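PDB 3C7A: octopine dehydrogenase from Pecten maximus, which catalyses the NADH-dependent reductive condensation of L-arginine with pyruvate to D-octopine, and the reverse oxidation of octopine with NAD(+). Local coordinates for residues E328-G333 and K364-D369; I335-V340 and V346-N351. All blocks are in the same frame, centred on the assembly; numbering follows the deposited sequence.

Interaction 1: residues E328-G333 and K364-D369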
# COMPACT_ATOMS: atom_id res chain seq x y z
N GLU A 328 6.82 -4.03 -7.86
CA GLU A 328 5.84 -3.14 -7.23
C GLU A 328 6.51 -2.04 -6.40
O GLU A 328 6.15 -0.87 -6.52
CB GLU A 328 4.85 -3.94 -6.36
CG GLU A 328 3.72 -4.62 -7.14
CD GLU A 328 2.41 -3.84 -7.09
OE1 GLU A 328 1.82 -3.72 -5.99
OE2 GLU A 328 1.95 -3.38 -8.16
N ASP A 329 7.48 -2.41 -5.57
CA ASP A 329 8.12 -1.49 -4.62
C ASP A 329 8.97 -0.37 -5.25
O ASP A 329 9.23 0.65 -4.60
CB ASP A 329 8.96 -2.25 -3.58
CG ASP A 329 8.10 -3.03 -2.59
OD1 ASP A 329 6.86 -3.00 -2.70
OD2 ASP A 329 8.69 -3.68 -1.69
N ILE A 330 9.39 -0.55 -6.50
CA ILE A 330 10.16 0.48 -7.21
C ILE A 330 9.27 1.52 -7.92
O ILE A 330 9.29 2.70 -7.53
CB ILE A 330 11.25 -0.12 -8.17
CG1 ILE A 330 12.25 -1.01 -7.40
CG2 ILE A 330 11.97 0.98 -8.97
CD1 ILE A 330 13.12 -0.29 -6.37
N PRO A 331 8.47 1.11 -8.93
CA PRO A 331 7.66 2.11 -9.65
C PRO A 331 6.51 2.71 -8.84
O PRO A 331 6.07 3.83 -9.12
CB PRO A 331 7.12 1.33 -10.86
CG PRO A 331 7.11 -0.08 -10.42
CD PRO A 331 8.27 -0.25 -9.48
N MET A 332 5.93 1.95 -7.92
CA MET A 332 4.85 2.37 -7.00
C MET A 332 5.28 2.80 -5.54
O MET A 332 4.43 2.89 -4.67
CB MET A 332 3.76 1.30 -6.90
CG MET A 332 3.27 0.66 -8.20
SD MET A 332 2.20 1.67 -9.16
CE MET A 332 3.30 2.28 -10.22
N GLY A 333 6.59 3.06 -5.36
CA GLY A 333 7.27 3.33 -4.11
C GLY A 333 8.52 4.26 -4.12
O GLY A 333 8.41 5.46 -4.04
N LYS A 364 14.16 -2.90 -16.62
CA LYS A 364 13.42 -1.64 -16.80
C LYS A 364 14.34 -0.42 -16.63
O LYS A 364 15.46 -0.55 -16.13
CB LYS A 364 12.24 -1.56 -15.81
CG LYS A 364 11.22 -2.70 -15.92
CD LYS A 364 10.34 -2.58 -17.16
CE LYS A 364 9.34 -3.72 -17.24
NZ LYS A 364 8.54 -3.69 -18.50
N GLU A 365 13.86 0.75 -17.04
CA GLU A 365 14.63 1.99 -16.95
C GLU A 365 13.75 3.17 -16.53
O GLU A 365 12.76 3.49 -17.20
CB GLU A 365 15.31 2.30 -18.29
CG GLU A 365 16.38 3.39 -18.23
CD GLU A 365 16.90 3.79 -19.61
OE1 GLU A 365 16.08 4.11 -20.50
OE2 GLU A 365 18.14 3.80 -19.79
N TYR A 366 14.11 3.81 -15.41
CA TYR A 366 13.36 4.96 -14.88
C TYR A 366 14.22 6.22 -14.68
O TYR A 366 13.80 7.32 -15.06
CB TYR A 366 12.68 4.59 -13.55
CG TYR A 366 11.86 3.32 -13.56
CD1 TYR A 366 10.64 3.26 -14.25
CD2 TYR A 366 12.28 2.19 -12.86
CE1 TYR A 366 9.88 2.09 -14.26
CE2 TYR A 366 11.53 1.02 -12.86
CZ TYR A 366 10.33 0.98 -13.56
OH TYR A 366 9.58 -0.18 -13.56
N LEU A 367 15.40 6.05 -14.10
CA LEU A 367 16.30 7.17 -13.78
C LEU A 367 17.58 7.13 -14.62
O LEU A 367 18.23 6.08 -14.72
CB LEU A 367 16.64 7.16 -12.28
CG LEU A 367 17.37 8.35 -11.64
CD1 LEU A 367 16.43 9.54 -11.44
CD2 LEU A 367 17.99 7.94 -10.31
N VAL A 368 17.93 8.27 -15.22
CA VAL A 368 19.12 8.40 -16.06
C VAL A 368 19.90 9.68 -15.74
O VAL A 368 19.36 10.78 -15.85
CB VAL A 368 18.77 8.37 -17.59
CG1 VAL A 368 20.04 8.50 -18.44
CG2 VAL A 368 18.02 7.10 -17.96
N ASP A 369 21.17 9.52 -15.34
CA ASP A 369 22.07 10.63 -15.00
C ASP A 369 21.48 11.64 -13.99
O ASP A 369 21.75 12.84 -14.07
CB ASP A 369 22.56 11.36 -16.26
CG ASP A 369 23.65 10.58 -17.01
OD1 ASP A 369 24.58 10.06 -16.36
OD2 ASP A 369 23.57 10.50 -18.25
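Where the CA atoms of P331 and Y366 come within 8.2 Å of each other, the first turn of helix 330-344, widened here to a pi-type turn, faces an irregular loop that follows helix 349-362. Y366 carries the contact from its side, and I330 and P331 receive its ring on the other. One ring flank, at CE2, lies 3.9 Å from CG2 of I330, with CD2 of Y366 slightly farther from the same methyl. The phenol end reaches on to the proline, where OH of Y366 is 4.0 Å from CB of P331 and equally far from CG. Both approaches are oblique. With CG1 of I330 beside the backbone N (chi1 -59°), CG2 is left anti to it and meets the ring, while CG1 and CD1 lead off elsewhere. The meeting is purely van der Waals and buries 110 Å². It ties the start of a helix of the alpha-helical opine dehydrogenase domain to the segment that comes after the next helix, so that the two-helix excursion between them is closed at its base. The Y366 side chain also packs through its CB on I335, one turn farther along helix 330-344, and touches T380, while the backbone N of Y366 is hydrogen-bonded to OE1 of Q359. Without the ring, as with an alanine here, a gap would probably open beside I330 and P331, leaving the turn at 330-333 without its apolar cover from this loop. I330 also touches A358 of helix 349-362.

Interaction 2: residues I335-V340 and V346-N351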
# COMPACT_ATOMS: atom_id res chain seq x y z
N ILE A 335 10.43 5.42 -6.58
CA ILE A 335 10.39 6.44 -7.65
C ILE A 335 9.51 7.65 -7.28
O ILE A 335 9.84 8.79 -7.63
CB ILE A 335 9.96 5.83 -9.03
CG1 ILE A 335 10.95 4.75 -9.50
CG2 ILE A 335 9.79 6.92 -10.10
CD1 ILE A 335 12.37 5.23 -9.81
N VAL A 336 8.41 7.39 -6.57
CA VAL A 336 7.51 8.46 -6.11
C VAL A 336 8.19 9.38 -5.08
O VAL A 336 8.04 10.60 -5.14
CB VAL A 336 6.17 7.89 -5.55
CG1 VAL A 336 5.17 9.02 -5.26
CG2 VAL A 336 5.54 6.89 -6.52
N PHE A 337 8.93 8.77 -4.16
CA PHE A 337 9.71 9.50 -3.15
C PHE A 337 10.79 10.40 -3.77
O PHE A 337 11.03 11.51 -3.30
CB PHE A 337 10.33 8.52 -2.13
CG PHE A 337 11.23 9.17 -1.11
CD1 PHE A 337 10.70 9.99 -0.11
CD2 PHE A 337 12.60 8.94 -1.12
CE1 PHE A 337 11.53 10.58 0.85
CE2 PHE A 337 13.44 9.53 -0.17
CZ PHE A 337 12.90 10.35 0.82
N LYS A 338 11.43 9.91 -4.84
CA LYS A 338 12.46 10.66 -5.57
C LYS A 338 11.91 11.95 -6.20
O LYS A 338 12.56 12.99 -6.17
CB LYS A 338 13.15 9.77 -6.61
CG LYS A 338 14.20 10.45 -7.51
CD LYS A 338 15.44 10.89 -6.74
CE LYS A 338 16.48 11.50 -7.68
NZ LYS A 338 17.68 12.03 -6.95
N GLY A 339 10.70 11.86 -6.76
CA GLY A 339 10.02 13.03 -7.35
C GLY A 339 9.75 14.15 -6.37
O GLY A 339 9.89 15.33 -6.71
N VAL A 340 9.37 13.79 -5.14
CA VAL A 340 9.12 14.75 -4.06
C VAL A 340 10.42 15.44 -3.63
O VAL A 340 10.44 16.65 -3.39
CB VAL A 340 8.42 14.07 -2.84
CG1 VAL A 340 8.20 15.06 -1.70
CG2 VAL A 340 7.09 13.44 -3.25
N VAL A 346 16.50 18.55 -2.39
CA VAL A 346 17.31 17.77 -1.45
C VAL A 346 17.95 16.56 -2.14
O VAL A 346 17.26 15.76 -2.79
CB VAL A 346 16.46 17.29 -0.23
CG1 VAL A 346 17.32 16.50 0.76
CG2 VAL A 346 15.81 18.48 0.48
N ALA A 347 19.27 16.44 -2.01
CA ALA A 347 20.02 15.31 -2.57
C ALA A 347 19.91 14.06 -1.68
O ALA A 347 19.95 14.16 -0.45
CB ALA A 347 21.48 15.69 -2.78
N ILE A 348 19.79 12.90 -2.32
CA ILE A 348 19.64 11.61 -1.61
C ILE A 348 20.51 10.49 -2.22
O ILE A 348 20.00 9.60 -2.90
CB ILE A 348 18.14 11.16 -1.51
CG1 ILE A 348 17.42 11.31 -2.86
CG2 ILE A 348 17.42 11.95 -0.42
CD1 ILE A 348 16.12 10.52 -2.98
N PRO A 349 21.84 10.53 -1.96
CA PRO A 349 22.81 9.62 -2.60
C PRO A 349 22.65 8.12 -2.31
O PRO A 349 22.91 7.30 -3.20
CB PRO A 349 24.16 10.12 -2.08
CG PRO A 349 23.84 10.82 -0.81
CD PRO A 349 22.51 11.47 -1.04
N SER A 350 22.23 7.77 -1.10
CA SER A 350 22.05 6.37 -0.71
C SER A 350 20.83 5.71 -1.37
O SER A 350 20.89 4.55 -1.78
CB SER A 350 21.97 6.22 0.82
OG SER A 350 23.26 6.33 1.41
N ASN A 351 19.73 6.46 -1.45
CA ASN A 351 18.52 6.00 -2.15
C ASN A 351 18.75 5.82 -3.65
O ASN A 351 18.21 4.89 -4.25
CB ASN A 351 17.34 6.96 -1.90
CG ASN A 351 16.61 6.67 -0.60
OD1 ASN A 351 15.55 6.04 -0.59
ND2 ASN A 351 17.17 7.14 0.51
O HOH W 1 16.95 14.54 -5.32
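F337 and K338 both hold CG anti to the backbone N (chi1 near 180° in each), which sends the ring and the lysine chain out from helix 330-344 to meet I348, whose CG1 takes the crowded position between its backbone N and carbonyl carbon (chi1 46°). The tip of I348 enters between them: CD1 lies 3.8 Å from CD of K338 and 4.0 Å from CE2 of F337. N351 approaches the same ring carbon from the other side of the ring plane, its OD1 4.1 Å from CE2 of F337, with ring and amide planes 48° apart; this is a packing contact, and the amide is held from its other end by the hydrogen bond of ND2 to E252. Bent at chi2, K338 runs its apolar chain past the isoleucine. Its NZ donates to a water at 3.1 Å, which donates in turn to the backbone O of V346 at 2.8 Å, and a salt bridge to D352 gives the ammonium a charged mate. I348 is the N-cap residue of helix 349-362, so the contact joins that helix's start to the middle of helix 330-344 across a short turn, an alpha-alpha hairpin with helix 240-263 alongside, where V256 touches F337 and E252 meets I348.

Interactions 1 and 2 share helix 330-344 and have centres 11 Å apart, interaction 2 being nested in the chain loop that interaction 1 closes. I335 joins them: its N lies 3.1 Å from O of I330, a probable hydrogen bond, and its CD1 is 3.8 Å from CB of Y366. Both lie near the substrate site, interaction 1 the nearer. The side chain of I330 is about 8 Å from that of the active-site H212, and that of P331 is about 9 Å from that of Q118, which binds pyruvate, and about 13 Å from the bound NAD. At interaction 2, the F337 side chain is about 10 Å from that of M206, an L-arginine-binding residue.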